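Local coordinates for porin protein associated with imipenem resistance (Acinetobacter baumannii, PDB 4FUV) that forms an eight-stranded beta-barrel in the outer membrane and probably takes part in the uptake of ornithine and imipenem, at residues V25-Y30 and L214-V219; L46-G51 and D71-Y76; I146-G151 and A170-N175. One frame throughout, in Å; residues are numbered along the deposited sequence. Where two conformers were deposited one is given.

The three contacts lie at different seams of one eight-stranded antiparallel barrel. Contact 1 joins the first strand, 20-26, to the last, 213-224, and so encloses the other two along the chain; contact 2 (strands 42-56 and 64-81) closes before contact 3 (strands 147-154 and 162-172) opens. The centres of contacts 1 and 2 lie about 10 Å apart, contacts 1 and 3 about 13 Å, contacts 2 and 3 about 14 Å. Lys-218 reaches Asn-49 from contact 1 to contact 2, the backbones of Leu-214 and Tyr-171 bind each other between contacts 1 and 3, and Tyr-76 CB packs near Tyr-171 OH, consistent with inward side chains that meet in one polar and aromatic interior.

Contact 1. Residues V25-Y30 and L214-V219; sequences VGTTGY and LPVGKV. With C8E ((hydroxyethyloxy)tri(ethyloxy)octane), chain D; C8E ((hydroxyethyloxy)tri(ethyloxy)octane), chain F.
The flat groups that meet between Val-25 and Val-219 are peptide units: Val-25 N hydrogen-bonds to Val-219 O at 2.9 Å, nearly along the C=O axis, while Val-219 N donates back to Val-25 O from a position tilted 23° out of that carbonyl's plane. The one aromatic ring, that of Tyr-30, lies apart and meets a detergent molecule obliquely. This is the closing seam of the beta-barrel, where the first strand pairs antiparallel with the last. Next along it, Gly-26 and Lys-218 form a non-hydrogen-bonded pair whose CA atoms are only 3.8 Å apart, an approach made possible by the missing side chain of Gly-26. Strand 20-26 then ends in a type I turn, Gly-26 to Gly-29, yet the ladder runs on into it. Thr-27 N donates to Gly-217 O at 2.8 Å, and Thr-27 OG1, placed between the backbone N and the carbonyl carbon (chi1 60°), accepts from Gly-217 N at 3.0 Å; a side-chain hydroxyl takes the part a strand carbonyl would otherwise play. Val-25 and Val-219 lie side by side and point the same way, CG1 of the former touching CG2 of the latter. Val-219 CG1 and Thr-27 CG2 both meet the chain of a detergent molecule, consistent with a membrane-facing surface. On the inward surface, Thr-28 crosses Val-216 at about a right angle, and the Lys-218 chain leads away from the seam to a salt bridge with Glu-24 and a hydrogen bond with Asn-49. Thr-28 CG2 ends 4.1 Å from Leu-214 CD2.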
loop_
_atom_site.group_PDB
_atom_site.type_symbol
_atom_site.label_atom_id
_atom_site.label_comp_id
_atom_site.label_asym_id
_atom_site.label_seq_id
_atom_site.Cartn_x
_atom_site.Cartn_y
_atom_site.Cartn_z
ATOM N N VAL A 25 5.571 8.220 -25.672
ATOM C CA VAL A 25 4.327 7.626 -25.227
ATOM C C VAL A 25 4.021 8.219 -23.853
ATOM O O VAL A 25 4.900 8.325 -22.986
ATOM C CB VAL A 25 4.425 6.082 -25.168
ATOM C CG1 VAL A 25 5.622 5.627 -24.320
ATOM C CG2 VAL A 25 3.144 5.476 -24.663
ATOM N N GLY A 26 2.787 8.658 -23.662
ATOM C CA GLY A 26 2.427 9.225 -22.378
ATOM C C GLY A 26 0.938 9.318 -22.143
ATOM O O GLY A 26 0.135 8.745 -22.888
ATOM N N THR A 27 0.565 10.072 -21.115
ATOM C CA THR A 27 -0.826 10.122 -20.678
ATOM C C THR A 27 -1.753 10.900 -21.624
ATOM O O THR A 27 -2.987 10.805 -21.517
ATOM C CB THR A 27 -0.941 10.673 -19.239
ATOM O OG1 THR A 27 -0.403 11.996 -19.176
ATOM C CG2 THR A 27 -0.184 9.778 -18.255
ATOM N N THR A 28 -1.171 11.665 -22.546
ATOM C CA THR A 28 -1.970 12.332 -23.573
ATOM C C THR A 28 -1.805 11.667 -24.941
ATOM O O THR A 28 -2.050 12.277 -25.980
ATOM C CB THR A 28 -1.660 13.833 -23.683
ATOM O OG1 THR A 28 -0.254 14.024 -23.884
ATOM C CG2 THR A 28 -2.111 14.574 -22.426
ATOM N N GLY A 29 -1.394 10.406 -24.925
ATOM C CA GLY A 29 -1.262 9.632 -26.141
ATOM C C GLY A 29 0.188 9.417 -26.537
ATOM O O GLY A 29 1.127 9.763 -25.805
ATOM N N TYR A 30 0.360 8.841 -27.717
ATOM C CA TYR A 30 1.672 8.545 -28.250
ATOM C C TYR A 30 1.887 9.302 -29.549
ATOM O O TYR A 30 0.939 9.745 -30.197
ATOM C CB TYR A 30 1.860 7.036 -28.454
ATOM C CG TYR A 30 0.799 6.388 -29.305
ATOM C CD1 TYR A 30 -0.454 6.076 -28.780
ATOM C CD2 TYR A 30 1.047 6.074 -30.636
ATOM C CE1 TYR A 30 -1.436 5.477 -29.564
ATOM C CE2 TYR A 30 0.069 5.473 -31.432
ATOM C CZ TYR A 30 -1.165 5.180 -30.891
ATOM O OH TYR A 30 -2.132 4.587 -31.674
ATOM N N LEU A 214 -4.762 19.937 -16.943
ATOM C CA LEU A 214 -4.589 18.576 -17.426
ATOM C C LEU A 214 -3.126 18.193 -17.225
ATOM O O LEU A 214 -2.246 18.711 -17.928
ATOM C CB LEU A 214 -4.960 18.478 -18.911
ATOM C CG LEU A 214 -4.700 17.136 -19.603
ATOM C CD1 LEU A 214 -5.549 16.026 -18.962
ATOM C CD2 LEU A 214 -4.947 17.201 -21.134
ATOM N N PRO A 215 -2.855 17.297 -16.262
ATOM C CA PRO A 215 -1.485 16.862 -15.969
ATOM C C PRO A 215 -0.984 15.923 -17.059
ATOM O O PRO A 215 -1.786 15.208 -17.661
ATOM C CB PRO A 215 -1.621 16.106 -14.638
ATOM C CG PRO A 215 -3.026 16.387 -14.147
ATOM C CD PRO A 215 -3.835 16.658 -15.371
ATOM N N VAL A 216 0.319 15.931 -17.320
ATOM C CA VAL A 216 0.891 15.131 -18.401
ATOM C C VAL A 216 2.149 14.420 -17.935
ATOM O O VAL A 216 3.003 15.015 -17.285
ATOM C CB VAL A 216 1.300 16.019 -19.594
ATOM C CG1 VAL A 216 1.736 15.159 -20.769
ATOM C CG2 VAL A 216 0.149 16.909 -19.999
ATOM N N GLY A 217 2.254 13.143 -18.256
ATOM C CA GLY A 217 3.487 12.410 -18.066
ATOM C C GLY A 217 3.812 11.675 -19.353
ATOM O O GLY A 217 2.940 11.005 -19.915
ATOM N N LYS A 218 5.047 11.801 -19.830
ATOM C CA LYS A 218 5.463 11.081 -21.034
ATOM C C LYS A 218 6.907 10.591 -20.933
ATOM O O LYS A 218 7.716 11.171 -20.209
ATOM C CB LYS A 218 5.250 11.935 -22.305
ATOM C CG LYS A 218 6.047 13.250 -22.347
ATOM C CD LYS A 218 5.807 14.024 -23.661
ATOM C CE LYS A 218 4.322 14.303 -23.886
ATOM N NZ LYS A 218 4.067 15.256 -25.005
ATOM N N VAL A 219 7.215 9.512 -21.649
ATOM C CA VAL A 219 8.586 9.030 -21.790
ATOM C C VAL A 219 8.852 8.776 -23.274
ATOM O O VAL A 219 7.913 8.707 -24.069
ATOM C CB VAL A 219 8.842 7.743 -20.976
ATOM C CG1 VAL A 219 8.799 8.043 -19.483
ATOM C CG2 VAL A 219 7.808 6.657 -21.340
HETATM C C1 C8E D . 7.653 8.900 -16.041
HETATM C C2 C8E D . 7.059 10.301 -16.119
HETATM C C3 C8E D . 5.680 10.323 -15.471
HETATM C C5 C8E D . 1.663 12.306 -14.760
HETATM C C6 C8E D . 0.331 12.918 -14.342
HETATM C C7 C8E D . -0.783 11.875 -14.256
HETATM C C8 C8E D . -1.564 11.717 -15.559
HETATM O O9 C8E D . -2.962 11.742 -15.330
HETATM C C10 C8E D . -3.686 11.993 -16.520
HETATM C C11 C8E D . -5.175 11.690 -16.350
HETATM O O12 C8E D . -5.874 12.881 -16.061
HETATM C C13 C8E D . -7.221 12.887 -16.486
HETATM C C14 C8E D . -7.787 14.259 -16.149
HETATM O O15 C8E D . -6.956 14.798 -15.142
HETATM C C16 C8E D . -7.637 15.249 -13.990
HETATM C C17 C8E D . -6.737 16.209 -13.223
HETATM O O18 C8E D . -6.517 15.697 -11.930
HETATM C C4 C8E F . 13.290 5.530 -20.487
HETATM C C5 C8E F . 12.296 5.937 -21.566
HETATM C C6 C8E F . 12.508 5.128 -22.844
HETATM C C7 C8E F . 11.174 4.821 -23.519
HETATM O O9 C8E F . 8.404 5.501 -27.484
HETATM C C10 C8E F . 7.931 4.648 -28.506
HETATM C C11 C8E F . 6.478 4.991 -28.831
HETATM O O12 C8E F . 6.366 5.732 -30.034
HETATM C C13 C8E F . 5.137 5.507 -30.690
HETATM C C14 C8E F . 5.278 5.782 -32.182
HETATM C C16 C8E F . 2.513 7.717 -33.673
HETATM C C17 C8E F . 1.887 9.047 -34.080
HETATM O O18 C8E F . 0.682 8.805 -34.773
HETATM C C19 C8E F . -0.285 8.168 -33.970
HETATM C C20 C8E F . -1.626 8.162 -34.698
HETATM O O21 C8E F . -2.130 6.846 -34.699
HETATM O O HOH W 1 -2.542 13.372 -19.013
#

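Contact 2. Residues L46-G51 and D71-Y76; sequences LGYNGG and DNNNVY. With C8E ((hydroxyethyloxy)tri(ethyloxy)octane), chain C.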
loop_
_atom_site.group_PDB
_atom_site.type_symbol
_atom_site.label_atom_id
_atom_site.label_comp_id
_atom_site.label_asym_id
_atom_site.label_seq_id
_atom_site.Cartn_x
_atom_site.Cartn_y
_atom_site.Cartn_z
ATOM N N LEU A 46 8.159 20.531 -31.654
ATOM C CA LEU A 46 6.855 20.547 -32.288
ATOM C C LEU A 46 6.392 19.114 -32.431
ATOM O O LEU A 46 6.992 18.331 -33.177
ATOM C CB LEU A 46 6.933 21.195 -33.671
ATOM C CG LEU A 46 5.673 21.142 -34.541
ATOM C CD1 LEU A 46 4.555 21.994 -33.966
ATOM C CD2 LEU A 46 5.995 21.574 -35.968
ATOM N N GLY A 47 5.308 18.774 -31.742
ATOM C CA GLY A 47 4.911 17.385 -31.628
ATOM C C GLY A 47 3.446 17.071 -31.842
ATOM O O GLY A 47 2.592 17.953 -31.862
ATOM N N TYR A 48 3.172 15.786 -32.019
ATOM C CA TYR A 48 1.818 15.283 -32.067
ATOM C C TYR A 48 1.697 14.120 -31.112
ATOM O O TYR A 48 2.548 13.232 -31.094
ATOM C CB TYR A 48 1.443 14.815 -33.472
ATOM C CG TYR A 48 0.054 14.195 -33.539
ATOM C CD1 TYR A 48 -1.076 14.993 -33.634
ATOM C CD2 TYR A 48 -0.121 12.814 -33.503
ATOM C CE1 TYR A 48 -2.358 14.429 -33.702
ATOM C CE2 TYR A 48 -1.393 12.239 -33.560
ATOM C CZ TYR A 48 -2.512 13.056 -33.655
ATOM O OH TYR A 48 -3.780 12.498 -33.728
ATOM N N ASN A 49 0.631 14.129 -30.323
ATOM C CA ASN A 49 0.283 12.998 -29.476
ATOM C C ASN A 49 -1.154 12.638 -29.813
ATOM O O ASN A 49 -2.069 13.467 -29.696
ATOM C CB ASN A 49 0.330 13.334 -27.984
ATOM C CG ASN A 49 1.735 13.622 -27.463
ATOM O OD1 ASN A 49 1.870 14.277 -26.437
ATOM N ND2 ASN A 49 2.773 13.138 -28.154
ATOM N N GLY A 50 -1.355 11.398 -30.202
ATOM C CA GLY A 50 -2.680 10.953 -30.581
ATOM C C GLY A 50 -2.816 9.488 -30.291
ATOM O O GLY A 50 -2.124 8.951 -29.425
ATOM N N GLY A 51 -3.704 8.840 -31.036
ATOM C CA GLY A 51 -3.990 7.441 -30.832
ATOM C C GLY A 51 -5.253 7.287 -30.018
ATOM O O GLY A 51 -5.948 8.269 -29.739
ATOM N N ASP A 71 -9.059 8.708 -26.021
ATOM C CA ASP A 71 -8.798 9.124 -27.389
ATOM C C ASP A 71 -8.108 10.483 -27.351
ATOM O O ASP A 71 -8.596 11.411 -26.712
ATOM C CB ASP A 71 -10.113 9.192 -28.173
ATOM C CG ASP A 71 -9.910 9.488 -29.643
ATOM O OD1 ASP A 71 -8.775 9.330 -30.143
ATOM O OD2 ASP A 71 -10.894 9.878 -30.304
ATOM N N ASN A 72 -6.964 10.589 -28.020
ATOM C CA ASN A 72 -6.169 11.814 -27.993
ATOM C C ASN A 72 -5.900 12.360 -29.399
ATOM O O ASN A 72 -5.812 11.606 -30.372
ATOM C CB ASN A 72 -4.844 11.596 -27.244
ATOM C CG ASN A 72 -5.010 10.761 -25.974
ATOM O OD1 ASN A 72 -4.985 9.528 -26.019
ATOM N ND2 ASN A 72 -5.166 11.432 -24.839
ATOM N N ASN A 73 -5.772 13.679 -29.490
ATOM C CA ASN A 73 -5.517 14.347 -30.758
ATOM C C ASN A 73 -4.944 15.717 -30.457
ATOM O O ASN A 73 -5.629 16.732 -30.559
ATOM C CB ASN A 73 -6.805 14.466 -31.581
ATOM C CG ASN A 73 -6.541 14.879 -33.024
ATOM O OD1 ASN A 73 -5.564 14.447 -33.645
ATOM N ND2 ASN A 73 -7.406 15.725 -33.558
ATOM N N ASN A 74 -3.675 15.730 -30.075
ATOM C CA ASN A 74 -3.032 16.930 -29.581
ATOM C C ASN A 74 -1.846 17.341 -30.451
ATOM O O ASN A 74 -1.062 16.487 -30.875
ATOM C CB ASN A 74 -2.548 16.661 -28.167
ATOM C CG ASN A 74 -3.648 16.115 -27.283
ATOM O OD1 ASN A 74 -4.696 16.736 -27.125
ATOM N ND2 ASN A 74 -3.421 14.939 -26.716
ATOM N N VAL A 75 -1.734 18.641 -30.717
ATOM C CA VAL A 75 -0.557 19.209 -31.377
ATOM C C VAL A 75 0.074 20.219 -30.429
ATOM O O VAL A 75 -0.618 21.098 -29.916
ATOM C CB VAL A 75 -0.921 19.970 -32.674
ATOM C CG1 VAL A 75 0.331 20.579 -33.307
ATOM C CG2 VAL A 75 -1.633 19.070 -33.651
ATOM N N TYR A 76 1.383 20.130 -30.218
ATOM C CA TYR A 76 2.023 21.039 -29.266
ATOM C C TYR A 76 3.298 21.691 -29.775
ATOM O O TYR A 76 4.048 21.124 -30.589
ATOM C CB TYR A 76 2.268 20.338 -27.921
ATOM C CG TYR A 76 3.316 19.225 -27.967
ATOM C CD1 TYR A 76 4.676 19.509 -27.796
ATOM C CD2 TYR A 76 2.949 17.899 -28.156
ATOM C CE1 TYR A 76 5.639 18.501 -27.832
ATOM C CE2 TYR A 76 3.901 16.881 -28.204
ATOM C CZ TYR A 76 5.256 17.195 -28.023
ATOM O OH TYR A 76 6.237 16.223 -28.049
HETATM C C1 C8E C . 4.974 17.301 -36.367
HETATM C C2 C8E C . 3.601 17.836 -35.965
HETATM C C3 C8E C . 2.555 17.536 -37.033
HETATM C C4 C8E C . 1.219 18.224 -36.760
HETATM C C5 C8E C . 0.076 17.217 -36.708
HETATM C C6 C8E C . -1.233 17.742 -37.294
HETATM C C7 C8E C . -2.428 17.161 -36.538
HETATM C C8 C8E C . -3.752 17.714 -37.052
HETATM O O9 C8E C . -4.776 17.498 -36.104
HETATM C C10 C8E C . -5.077 18.654 -35.354
HETATM O O HOH W 2 -3.435 7.177 -27.178
#
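Gly-47 and Tyr-76 begin an antiparallel ladder between strands whose directions differ by 169°, with paired backbone bonds at Gly-47/Tyr-76 and Asn-49/Asn-74 and Tyr-48 facing Val-75 between them. The Tyr-76 ring lies across the backbone of its partner: Gly-47 CA sits over one face, offset toward the rim and 3.8 Å from the ring centroid, in a CH-pi contact only 20° off the ring normal. CG of Tyr-76 stands between the backbone N and the carbonyl carbon (chi1 68°), and from there the ring extends over the bare glycine. An aromatic ring laid over a cross-strand glycine is the arrangement known as aromatic rescue of glycine in beta-sheets; here it sits in the barrel hairpin of strands 42-56 and 64-81. The hydroxyl of Tyr-76 binds Glu-24 and Arg-22 inside the barrel. Asn-49, on the same inward surface, brings its ND2 to the edge of the Tyr-76 ring, in its plane; its amide also binds Lys-218 and Glu-24. Beside it, Asn-74 lays CB 3.6 Å from Asn-49 O and sends its own amide to Asn-106 and Asp-105. The other surface works differently. Tyr-48 runs past the Asn-74 carbonyl, its CD1 3.1 Å from Asn-74 O, and its OH donates to Asn-73 OD1 at 2.6 Å, in the amide plane and on a lone pair. A detergent tail passes this pair, its C7 3.6 Å from Val-75 CG2. Farther along, a water molecule bridges Gly-50 O and Asn-72 OD1, donating to both.

Contact 3. Residues I146-G151 and A170-N175; sequences IAPYLG and AYYTGN. With C8E ((hydroxyethyloxy)tri(ethyloxy)octane), chain K.
Tyr-149 meets Tyr-171 with nearly the whole near side of its side chain. CB starts the contact 3.5 Å from Tyr-171 CD1. CG, anti to the backbone N (chi1 177°), comes next, 3.6 Å from Tyr-171 CE1. CD1 then settles over the centre of the Tyr-171 ring, 3.3 Å above its plane, and also touches Ala-170 O. CE1 rises farther from that ring, 4.0 Å from Tyr-171 CZ, and lies 3.5 Å from Ala-170 N, and the hydroxyl at the tip leaves the contact for a hydrogen bond with Glu-167. The two rings cross obliquely, planes at 41°, and Tyr-171 OH lies over a face of the Tyr-149 ring. Val-216 and Tyr-76 pack around this aromatic pair from other strands of the wall.

The backbone frames it with three bonds: Leu-150 and Ala-170 exchange a pair, and Tyr-172 N donates to Pro-148 O at 3.0 Å. The return bond of that last pair is missing, since the Pro-148 nitrogen carries no hydrogen; its CD lies 3.4 Å from Tyr-172 O. Ala-147 CB rests against the same oxygen. On the opposite surface from the two inward tyrosines, Tyr-172 and Pro-148 both touch a detergent molecule, Tyr-172 CE2 lying 3.4 Å from its C20, as might be expected where the wall meets the membrane. Aromatic and polar groups within, proline and tyrosine without, and side chains that alternate between the two surfaces are what an antiparallel hairpin of a transmembrane beta-barrel displays.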
loop_
_atom_site.group_PDB
_atom_site.type_symbol
_atom_site.label_atom_id
_atom_site.label_comp_id
_atom_site.label_asym_id
_atom_site.label_seq_id
_atom_site.Cartn_x
_atom_site.Cartn_y
_atom_site.Cartn_z
ATOM N N ILE A 146 -6.289 26.368 -28.039
ATOM C CA ILE A 146 -4.936 26.643 -27.580
ATOM C C ILE A 146 -4.891 26.713 -26.053
ATOM O O ILE A 146 -5.619 27.487 -25.440
ATOM C CB ILE A 146 -4.367 27.933 -28.223
ATOM C CG1 ILE A 146 -3.034 28.318 -27.584
ATOM C CG2 ILE A 146 -5.356 29.083 -28.116
ATOM C CD1 ILE A 146 -2.508 29.644 -28.072
ATOM N N ALA A 147 -4.071 25.856 -25.450
ATOM C CA ALA A 147 -3.889 25.831 -23.997
ATOM C C ALA A 147 -2.409 25.992 -23.669
ATOM O O ALA A 147 -1.567 25.320 -24.257
ATOM C CB ALA A 147 -4.401 24.522 -23.417
ATOM N N PRO A 148 -2.090 26.881 -22.720
ATOM C CA PRO A 148 -0.703 27.075 -22.292
ATOM C C PRO A 148 -0.219 25.834 -21.562
ATOM O O PRO A 148 -1.023 25.121 -20.944
ATOM C CB PRO A 148 -0.796 28.241 -21.295
ATOM C CG PRO A 148 -2.157 28.798 -21.444
ATOM C CD PRO A 148 -3.027 27.692 -21.931
ATOM N N TYR A 149 1.081 25.589 -21.635
ATOM C CA TYR A 149 1.694 24.413 -21.054
ATOM C C TYR A 149 2.950 24.806 -20.291
ATOM O O TYR A 149 3.696 25.672 -20.728
ATOM C CB TYR A 149 2.119 23.449 -22.179
ATOM C CG TYR A 149 2.839 22.210 -21.676
ATOM C CD1 TYR A 149 2.144 21.189 -21.019
ATOM C CD2 TYR A 149 4.206 22.045 -21.876
ATOM C CE1 TYR A 149 2.806 20.038 -20.563
ATOM C CE2 TYR A 149 4.870 20.901 -21.436
ATOM C CZ TYR A 149 4.167 19.909 -20.766
ATOM O OH TYR A 149 4.823 18.775 -20.324
ATOM N N LEU A 150 3.188 24.146 -19.164
ATOM C CA LEU A 150 4.439 24.285 -18.431
ATOM C C LEU A 150 4.827 22.889 -17.997
ATOM O O LEU A 150 3.984 22.125 -17.539
ATOM C CB LEU A 150 4.271 25.185 -17.189
ATOM C CG LEU A 150 5.507 25.269 -16.287
ATOM C CD1 LEU A 150 6.653 25.976 -17.018
ATOM C CD2 LEU A 150 5.240 25.931 -14.899
ATOM N N GLY A 151 6.097 22.545 -18.131
ATOM C CA GLY A 151 6.529 21.224 -17.724
ATOM C C GLY A 151 8.004 21.193 -17.448
ATOM O O GLY A 151 8.699 22.174 -17.697
ATOM N N ALA A 170 1.794 20.237 -17.168
ATOM C CA ALA A 170 0.345 20.381 -17.169
ATOM C C ALA A 170 -0.102 21.472 -18.126
ATOM O O ALA A 170 0.580 22.487 -18.284
ATOM C CB ALA A 170 -0.170 20.668 -15.737
ATOM N N TYR A 171 -1.237 21.241 -18.772
ATOM C CA TYR A 171 -1.870 22.245 -19.600
ATOM C C TYR A 171 -2.913 22.950 -18.753
ATOM O O TYR A 171 -3.619 22.305 -17.989
ATOM C CB TYR A 171 -2.549 21.586 -20.812
ATOM C CG TYR A 171 -1.590 20.889 -21.762
ATOM C CD1 TYR A 171 -0.868 21.610 -22.709
ATOM C CD2 TYR A 171 -1.419 19.513 -21.724
ATOM C CE1 TYR A 171 0.008 20.966 -23.594
ATOM C CE2 TYR A 171 -0.543 18.868 -22.595
ATOM C CZ TYR A 171 0.155 19.596 -23.527
ATOM O OH TYR A 171 1.012 18.938 -24.387
ATOM N N TYR A 172 -2.993 24.267 -18.867
ATOM C CA TYR A 172 -4.100 24.990 -18.273
ATOM C C TYR A 172 -5.247 24.944 -19.268
ATOM O O TYR A 172 -5.232 25.645 -20.277
ATOM C CB TYR A 172 -3.721 26.435 -17.976
ATOM C CG TYR A 172 -4.902 27.306 -17.577
ATOM C CD1 TYR A 172 -5.741 26.952 -16.527
ATOM C CD2 TYR A 172 -5.163 28.492 -18.244
ATOM C CE1 TYR A 172 -6.821 27.764 -16.158
ATOM C CE2 TYR A 172 -6.235 29.314 -17.879
ATOM C CZ TYR A 172 -7.058 28.938 -16.845
ATOM O OH TYR A 172 -8.114 29.752 -16.505
ATOM N N THR A 173 -6.230 24.108 -18.973
ATOM C CA THR A 173 -7.333 23.836 -19.888
ATOM C C THR A 173 -8.674 24.386 -19.428
ATOM O O THR A 173 -9.621 24.483 -20.219
ATOM C CB THR A 173 -7.510 22.322 -20.028
ATOM O OG1 THR A 173 -7.686 21.758 -18.722
ATOM C CG2 THR A 173 -6.262 21.719 -20.651
ATOM N N GLY A 174 -8.770 24.733 -18.147
ATOM C CA GLY A 174 -10.068 24.971 -17.543
ATOM C C GLY A 174 -10.713 23.614 -17.306
ATOM O O GLY A 174 -10.208 22.591 -17.799
ATOM N N ASN A 175 -11.815 23.576 -16.556
ATOM C CA ASN A 175 -12.501 22.312 -16.320
ATOM C C ASN A 175 -12.970 21.653 -17.609
ATOM O O ASN A 175 -13.449 22.329 -18.512
ATOM C CB ASN A 175 -13.708 22.509 -15.408
ATOM C CG ASN A 175 -13.320 23.022 -14.045
ATOM O OD1 ASN A 175 -13.208 24.221 -13.840
ATOM N ND2 ASN A 175 -13.110 22.115 -13.110
HETATM C C8 C8E K . 0.568 28.608 -17.769
HETATM O O9 C8E K . -0.395 29.360 -17.032
HETATM C C10 C8E K . -1.067 30.315 -17.839
HETATM C C11 C8E K . -2.073 31.089 -16.993
HETATM O O12 C8E K . -2.305 32.351 -17.593
HETATM C C13 C8E K . -3.269 32.281 -18.631
HETATM O O15 C8E K . -4.873 31.636 -21.309
HETATM C C16 C8E K . -5.575 30.763 -22.180
HETATM C C17 C8E K . -5.933 29.521 -21.373
HETATM O O18 C8E K . -7.004 28.833 -21.983
HETATM C C19 C8E K . -7.639 27.969 -21.063
HETATM C C20 C8E K . -8.624 28.767 -20.209
HETATM O O21 C8E K . -9.898 28.152 -20.193
#